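Local coordinates for Two-component system sensor histidine kinase (Bacteroides thetaiotaomicron, PDB 3OTT), which probably senses saccharides outside the cell through the extracellular part described here and passes the signal on as an ATP-dependent protein histidine kinase, at residues B[17-22]-B[51-56]; B[433-438]-B[472-477]; B[141-146]-B[175-180]. One frame throughout, in Å; residues are numbered along the deposited sequence.

Contact 1 (B[17-22]-B[51-56]); sequences LGAEAS and TQQHFT
A19 sets its CB methyl against two side chains of segment 51-56, the amide end of Q53 and the tip of the F55 ring. CB lies 3.5 Å from Q53 OE1 and 4.0 Å from F55 CZ, meeting the ring obliquely. Q53 has CG between the backbone N and the carbonyl carbon (chi1 74°), and the rest of its chain is extended. Its amide then bends back on its own segment: NE2 donates to F55 O over 2.9 Å at a nearly straight 170°. The acceptor lies in the amide plane, while the donor is tilted 33° from the carbonyl plane of F55. This bond fixes the rotation of the amide and turns OE1 toward the methyl of A19. Q53 CD also lies over one face of the F55 ring, 4.3 Å above its plane and displaced toward the rim. An alanine at Q53 would probably leave F55 O without this donor and open a gap beside the A19 methyl and over the ring face. At the start of both segments, L17 and T51 cross at about a right angle, with L17 CD2 3.8 Å from T51 CG2. A type I' turn from G18 to A21, closed by A21 N bonding to G18 O at 3.2 Å, presents A19 to the strand. Segment 17-22 leads into strand 24-29 of a propeller blade, and 51-53 is the last strand of that same four-stranded sheet. F44, on the strand next to 51-53, meets the F55 ring and also touches A21 and Q53. The segments thus touch through methyl groups, a ring tip and an amide oxygen, while the A21-G18 and Q53-F55 hydrogen bonds each stay within one segment; what joins the two sides is van der Waals contact.

Contact 2 (B[433-438]-B[472-477]); sequences WISTCL and MFINQI
S435 CB packs against two isoleucines of the facing segment, 3.6 Å from I474 CG2 and 3.8 Å from I477 CD1. I477 places CG1 between its backbone N and carbonyl carbon (chi1 48°), and CD1 at the end of that branch reaches W433 O at 3.6 Å. At the other end of the contact, C437 SG approaches the F473 ring at its edge and in its plane, 3.8 Å from CD1, a cysteine sulfur-aromatic contact. L438 CD2 comes obliquely to F473 CE1 at 3.9 Å. M472, bent at its second and third torsions, brings its CE methyl to 3.4 Å from L438 O. Between the two groups I474 N donates to T436 O over 3.0 Å at 162°; at the L438 end, L438 N makes a weak bond to M472 O. The strands run roughly antiparallel (156° between directions) but belong to neighbouring blades of a beta-propeller, 431-436 to one and 474-477 to the first strand of the next. Behind the first shell, N475 and Q476 both face L488 in a classic beta bulge. W433 stacks on F425 and gives its NE1 to D427 OD2, while Y423 packs against both S435 and Q476. I441 touches W433 and I477 alike. From the second subunit, E98 packs on L438 and F473, and R131 of that subunit on C437.

Contact 3 (B[141-146]-B[175-180]); sequences NGLPNN and GKFEGI
The F177 ring has L143 CD2 on one face, 3.6 Å above the plane and over its centre, a CH-pi contact in which the two side chains lie side by side and point the same way. At the ring's edge, in its plane, sits the backbone oxygen N141 O, 3.5 Å from F177 CD1. N141 CB approaches the same ring atom at 3.7 Å. The second flat group is the N141 amide, whose ND2 donates to G175 O over 2.8 Å at 176°, with that oxygen in the amide plane. CG of N141 is anti to the carbonyl carbon (chi1 -45°), and from there ND2 extends to G175 O. Its OD1 accepts a hydrogen bond from D137 N, so both ends of the amide are engaged and its orientation is settled. N141 O in turn accepts the backbone N-H of F177 over 2.8 Å; the donor lies nearly along the C=O axis, although the N-H...O angle is only 137°. K176 CB flanks this oxygen at 3.4 Å, and its NZ makes a weak bond to R140 O. Glycines shape both segments: G142 leaves the short helix 138-141 with positive phi, and G175, also of positive phi, forms with K176 a G1 beta bulge opposite I171. L143 and F177 are both buried, and C168 touches each of them. The Y170 ring also meets F177. The arrangement belongs to a beta-propeller: the connection from the last strand of one blade, 133-136, to the first strand of the next, 148-153, docks on strand 176-180, the last strand of the blade it enters, with L123 of the preceding blade packed against both L143 and F177.

Along the chain the order is contact 1, contact 3, contact 2. The first two lie in the N-terminal beta-propeller, centres 39 Å apart, in different blades, 24-53 and 148-180. Their topology is alike: a connection entering a blade packs on that blade's last strand. Contact 2 is in a second propeller, across the chain's centre, with its centre 68 Å from contact 1 and 70 Å from contact 3; it is the one of the three touched by the second subunit. None touches another. The extracellular part thus holds two propellers, with entering connections packed within a blade in the first and strands of neighbouring blades paired in the second, and a beta-sandwich following in sequence.

Contact 1 (B[17-22]-B[51-56])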
# COMPACT_ATOMS: atom_id res chain seq x y z
N LEU B 17 17.59 34.04 -8.16
CA LEU B 17 16.34 34.33 -8.81
C LEU B 17 16.43 35.67 -9.53
O LEU B 17 17.20 36.54 -9.13
CB LEU B 17 15.21 34.38 -7.78
CG LEU B 17 15.03 33.13 -6.92
CD1 LEU B 17 14.03 33.41 -5.81
CD2 LEU B 17 14.63 31.91 -7.74
N GLY B 18 15.61 35.85 -10.56
CA GLY B 18 15.57 37.16 -11.23
C GLY B 18 14.68 38.12 -10.46
O GLY B 18 14.35 37.85 -9.30
N ALA B 19 14.32 39.22 -11.10
CA ALA B 19 13.35 40.17 -10.59
C ALA B 19 13.63 40.75 -9.17
O ALA B 19 12.66 40.98 -8.42
CB ALA B 19 11.91 39.54 -10.66
N GLU B 20 14.90 40.95 -8.82
CA GLU B 20 15.33 41.37 -7.46
C GLU B 20 14.84 40.53 -6.24
O GLU B 20 15.02 40.93 -5.07
CB GLU B 20 15.11 42.86 -7.17
CG GLU B 20 15.97 43.39 -5.94
CD GLU B 20 17.24 44.23 -6.33
OE1 GLU B 20 17.34 44.78 -7.46
OE2 GLU B 20 18.15 44.36 -5.46
N ALA B 21 14.24 39.38 -6.52
CA ALA B 21 13.92 38.46 -5.46
C ALA B 21 15.27 37.91 -4.96
O ALA B 21 16.16 37.66 -5.74
CB ALA B 21 13.06 37.38 -6.01
N SER B 22 15.46 37.77 -3.68
CA SER B 22 16.68 37.13 -3.24
C SER B 22 16.43 36.27 -2.03
O SER B 22 17.23 35.38 -1.78
CB SER B 22 17.80 38.13 -3.01
OG SER B 22 17.40 39.14 -2.12
N THR B 51 15.33 29.67 -13.78
CA THR B 51 14.20 30.10 -13.01
C THR B 51 13.19 30.84 -13.86
O THR B 51 13.54 31.47 -14.85
CB THR B 51 14.62 30.98 -11.81
OG1 THR B 51 15.19 32.20 -12.29
CG2 THR B 51 15.65 30.25 -10.95
N GLN B 52 11.93 30.77 -13.48
CA GLN B 52 10.90 31.47 -14.20
C GLN B 52 9.88 32.10 -13.21
O GLN B 52 9.37 31.43 -12.30
CB GLN B 52 10.20 30.49 -15.19
CG GLN B 52 9.15 31.12 -16.08
CD GLN B 52 8.49 30.09 -17.03
OE1 GLN B 52 7.28 30.00 -17.13
NE2 GLN B 52 9.31 29.31 -17.69
N GLN B 53 9.55 33.37 -13.43
CA GLN B 53 8.70 34.07 -12.49
C GLN B 53 7.25 33.85 -12.81
O GLN B 53 6.90 33.66 -13.96
CB GLN B 53 9.02 35.57 -12.40
CG GLN B 53 8.58 36.43 -13.59
CD GLN B 53 9.09 37.84 -13.39
OE1 GLN B 53 10.29 38.05 -13.43
NE2 GLN B 53 8.20 38.79 -13.08
N HIS B 54 6.39 33.85 -11.79
CA HIS B 54 4.95 33.73 -12.08
C HIS B 54 4.11 34.85 -11.49
O HIS B 54 3.07 34.62 -10.94
CB HIS B 54 4.46 32.36 -11.64
CG HIS B 54 5.15 31.25 -12.37
ND1 HIS B 54 4.65 30.72 -13.55
CD2 HIS B 54 6.32 30.63 -12.16
CE1 HIS B 54 5.47 29.79 -13.99
NE2 HIS B 54 6.50 29.72 -13.18
N PHE B 55 4.61 36.07 -11.61
CA PHE B 55 3.97 37.24 -11.07
C PHE B 55 4.35 38.42 -11.96
O PHE B 55 5.32 38.34 -12.71
CB PHE B 55 4.41 37.48 -9.61
CG PHE B 55 5.88 37.65 -9.42
CD1 PHE B 55 6.49 38.88 -9.63
CD2 PHE B 55 6.64 36.59 -9.03
CE1 PHE B 55 7.88 39.03 -9.41
CE2 PHE B 55 8.03 36.70 -8.83
CZ PHE B 55 8.65 37.93 -9.03
N THR B 56 3.59 39.51 -11.87
CA THR B 56 3.89 40.72 -12.62
C THR B 56 4.15 41.85 -11.63
O THR B 56 3.41 42.00 -10.64
CB THR B 56 2.71 41.04 -13.61
OG1 THR B 56 2.53 39.91 -14.49
CG2 THR B 56 2.92 42.34 -14.46

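Contact 2 (B[433-438]-B[472-477])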
# COMPACT_ATOMS: atom_id res chain seq x y z
N TRP B 433 15.86 -30.31 -19.64
CA TRP B 433 16.66 -30.93 -18.55
C TRP B 433 16.18 -30.24 -17.27
O TRP B 433 16.17 -29.00 -17.21
CB TRP B 433 18.16 -30.67 -18.80
CG TRP B 433 18.75 -31.59 -19.85
CD1 TRP B 433 18.49 -31.59 -21.22
CD2 TRP B 433 19.69 -32.65 -19.63
NE1 TRP B 433 19.23 -32.57 -21.83
CE2 TRP B 433 19.95 -33.25 -20.88
CE3 TRP B 433 20.36 -33.13 -18.48
CZ2 TRP B 433 20.83 -34.34 -21.02
CZ3 TRP B 433 21.25 -34.22 -18.62
CH2 TRP B 433 21.46 -34.81 -19.88
N ILE B 434 15.73 -31.02 -16.29
CA ILE B 434 15.09 -30.48 -15.10
C ILE B 434 15.78 -31.00 -13.85
O ILE B 434 15.87 -32.20 -13.65
CB ILE B 434 13.60 -30.87 -15.07
CG1 ILE B 434 12.90 -30.34 -16.31
CG2 ILE B 434 12.90 -30.36 -13.79
CD1 ILE B 434 11.68 -31.18 -16.71
N SER B 435 16.32 -30.09 -13.05
CA SER B 435 16.97 -30.52 -11.85
C SER B 435 16.00 -30.36 -10.69
O SER B 435 15.29 -29.36 -10.60
CB SER B 435 18.29 -29.77 -11.61
OG SER B 435 18.08 -28.49 -11.03
N THR B 436 16.04 -31.32 -9.78
CA THR B 436 15.12 -31.40 -8.68
C THR B 436 15.83 -31.53 -7.28
O THR B 436 16.99 -31.90 -7.18
CB THR B 436 14.27 -32.65 -8.99
OG1 THR B 436 13.35 -32.31 -10.05
CG2 THR B 436 13.50 -33.08 -7.88
N CYS B 437 15.11 -31.27 -6.20
CA CYS B 437 15.51 -31.75 -4.90
C CYS B 437 14.79 -33.11 -4.75
O CYS B 437 13.59 -33.24 -5.09
CB CYS B 437 15.07 -30.75 -3.82
SG CYS B 437 15.21 -31.30 -2.08
N LEU B 438 15.51 -34.15 -4.34
CA LEU B 438 14.92 -35.49 -4.08
C LEU B 438 14.67 -36.40 -5.29
O LEU B 438 14.68 -37.62 -5.14
CB LEU B 438 13.64 -35.46 -3.22
CG LEU B 438 13.68 -35.10 -1.73
CD1 LEU B 438 12.18 -35.13 -1.27
CD2 LEU B 438 14.51 -36.05 -0.87
N MET B 472 21.02 -36.72 -4.71
CA MET B 472 19.67 -36.56 -5.27
C MET B 472 19.17 -35.10 -5.21
O MET B 472 18.15 -34.77 -5.85
CB MET B 472 18.67 -37.50 -4.60
CG MET B 472 18.88 -38.99 -4.98
SD MET B 472 18.71 -39.29 -6.78
CE MET B 472 16.96 -39.23 -7.03
N PHE B 473 19.91 -34.27 -4.45
CA PHE B 473 19.64 -32.83 -4.34
C PHE B 473 20.50 -32.01 -5.27
O PHE B 473 21.70 -31.72 -5.01
CB PHE B 473 19.77 -32.32 -2.91
CG PHE B 473 19.52 -33.38 -1.90
CD1 PHE B 473 18.27 -33.48 -1.27
CD2 PHE B 473 20.51 -34.34 -1.62
CE1 PHE B 473 18.01 -34.50 -0.35
CE2 PHE B 473 20.28 -35.37 -0.71
CZ PHE B 473 19.02 -35.44 -0.06
N ILE B 474 19.86 -31.61 -6.35
CA ILE B 474 20.58 -30.93 -7.41
C ILE B 474 20.18 -29.46 -7.52
O ILE B 474 18.99 -29.15 -7.66
CB ILE B 474 20.45 -31.72 -8.70
CG1 ILE B 474 21.28 -33.00 -8.58
CG2 ILE B 474 21.18 -31.02 -9.81
CD1 ILE B 474 20.64 -34.17 -8.19
N ASN B 475 21.14 -28.56 -7.38
CA ASN B 475 20.86 -27.13 -7.41
C ASN B 475 20.77 -26.53 -8.81
O ASN B 475 19.86 -25.79 -9.05
CB ASN B 475 21.84 -26.30 -6.54
CG ASN B 475 21.46 -26.26 -4.99
OD1 ASN B 475 21.07 -27.27 -4.40
ND2 ASN B 475 21.64 -25.09 -4.37
N GLN B 476 21.76 -26.77 -9.69
CA GLN B 476 21.90 -26.13 -11.02
C GLN B 476 22.59 -27.11 -12.00
O GLN B 476 23.52 -27.85 -11.63
CB GLN B 476 22.84 -24.92 -10.99
CG GLN B 476 22.27 -23.64 -10.44
CD GLN B 476 23.27 -22.89 -9.57
OE1 GLN B 476 23.69 -23.39 -8.53
NE2 GLN B 476 23.63 -21.71 -9.96
N ILE B 477 22.13 -27.09 -13.23
CA ILE B 477 22.65 -27.97 -14.26
C ILE B 477 22.94 -27.01 -15.42
O ILE B 477 22.07 -26.23 -15.77
CB ILE B 477 21.67 -29.11 -14.62
CG1 ILE B 477 20.23 -28.58 -14.87
CG2 ILE B 477 21.59 -30.15 -13.50
CD1 ILE B 477 19.17 -29.62 -15.28

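Contact 3 (B[141-146]-B[175-180])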
# COMPACT_ATOMS: atom_id res chain seq x y z
N ASN B 141 -10.24 28.52 23.26
CA ASN B 141 -9.61 27.22 23.02
C ASN B 141 -8.35 26.87 23.87
O ASN B 141 -7.86 25.75 23.80
CB ASN B 141 -9.41 26.96 21.52
CG ASN B 141 -10.65 27.34 20.68
OD1 ASN B 141 -10.87 28.52 20.34
ND2 ASN B 141 -11.46 26.33 20.32
N GLY B 142 -7.88 27.82 24.69
CA GLY B 142 -6.69 27.61 25.54
C GLY B 142 -5.40 27.65 24.73
O GLY B 142 -4.39 27.04 25.12
N LEU B 143 -5.39 28.33 23.59
CA LEU B 143 -4.12 28.54 22.88
C LEU B 143 -3.16 29.33 23.77
O LEU B 143 -3.60 30.21 24.50
CB LEU B 143 -4.35 29.26 21.57
CG LEU B 143 -4.71 28.42 20.36
CD1 LEU B 143 -4.85 29.37 19.19
CD2 LEU B 143 -3.61 27.37 20.08
N PRO B 144 -1.85 29.02 23.74
CA PRO B 144 -0.99 29.84 24.63
C PRO B 144 -0.82 31.28 24.08
O PRO B 144 -0.64 32.22 24.84
CB PRO B 144 0.34 29.05 24.71
CG PRO B 144 0.30 28.07 23.56
CD PRO B 144 -1.15 27.84 23.19
N ASN B 145 -0.97 31.44 22.76
CA ASN B 145 -0.83 32.75 22.11
C ASN B 145 -1.54 32.64 20.74
O ASN B 145 -1.75 31.54 20.27
CB ASN B 145 0.67 33.12 22.04
CG ASN B 145 0.93 34.57 21.64
OD1 ASN B 145 0.82 34.92 20.47
ND2 ASN B 145 1.29 35.42 22.61
N ASN B 146 -2.02 33.75 20.17
CA ASN B 146 -2.68 33.79 18.85
C ASN B 146 -1.70 34.00 17.69
O ASN B 146 -2.09 33.89 16.54
CB ASN B 146 -3.71 34.94 18.80
CG ASN B 146 -4.87 34.71 19.79
OD1 ASN B 146 -5.46 33.60 19.86
ND2 ASN B 146 -5.18 35.75 20.60
N GLY B 175 -12.23 20.33 21.53
CA GLY B 175 -11.84 21.49 20.73
C GLY B 175 -10.88 22.48 21.41
O GLY B 175 -10.82 23.66 21.01
N LYS B 176 -10.12 22.02 22.40
CA LYS B 176 -9.17 22.87 23.07
C LYS B 176 -7.71 22.48 22.79
O LYS B 176 -7.43 21.54 22.08
CB LYS B 176 -9.42 22.84 24.58
CG LYS B 176 -10.70 23.50 25.02
CD LYS B 176 -10.52 23.85 26.53
CE LYS B 176 -11.87 24.12 27.24
NZ LYS B 176 -12.49 25.37 26.72
N PHE B 177 -6.76 23.18 23.38
CA PHE B 177 -5.39 22.84 23.16
C PHE B 177 -4.66 22.52 24.46
O PHE B 177 -4.71 23.26 25.39
CB PHE B 177 -4.68 23.98 22.40
CG PHE B 177 -5.20 24.17 21.00
CD1 PHE B 177 -6.39 24.88 20.78
CD2 PHE B 177 -4.51 23.64 19.90
CE1 PHE B 177 -6.88 25.02 19.51
CE2 PHE B 177 -4.98 23.82 18.61
CZ PHE B 177 -6.18 24.51 18.41
N GLU B 178 -3.90 21.45 24.44
CA GLU B 178 -3.11 21.10 25.61
C GLU B 178 -1.67 21.65 25.44
O GLU B 178 -1.02 21.34 24.44
CB GLU B 178 -3.08 19.56 25.69
CG GLU B 178 -2.20 19.05 26.81
CD GLU B 178 -1.99 17.51 26.83
OE1 GLU B 178 -2.33 16.79 25.83
OE2 GLU B 178 -1.44 17.05 27.88
N GLY B 179 -1.19 22.44 26.38
CA GLY B 179 0.21 22.91 26.38
C GLY B 179 1.27 21.81 26.55
O GLY B 179 0.98 20.75 27.14
N ILE B 180 2.47 22.03 26.00
CA ILE B 180 3.60 21.11 26.20
C ILE B 180 4.78 21.96 26.60
O ILE B 180 5.38 22.63 25.76
CB ILE B 180 3.98 20.28 24.93
CG1 ILE B 180 2.86 19.37 24.53
CG2 ILE B 180 5.23 19.43 25.19
CD1 ILE B 180 2.89 19.09 23.03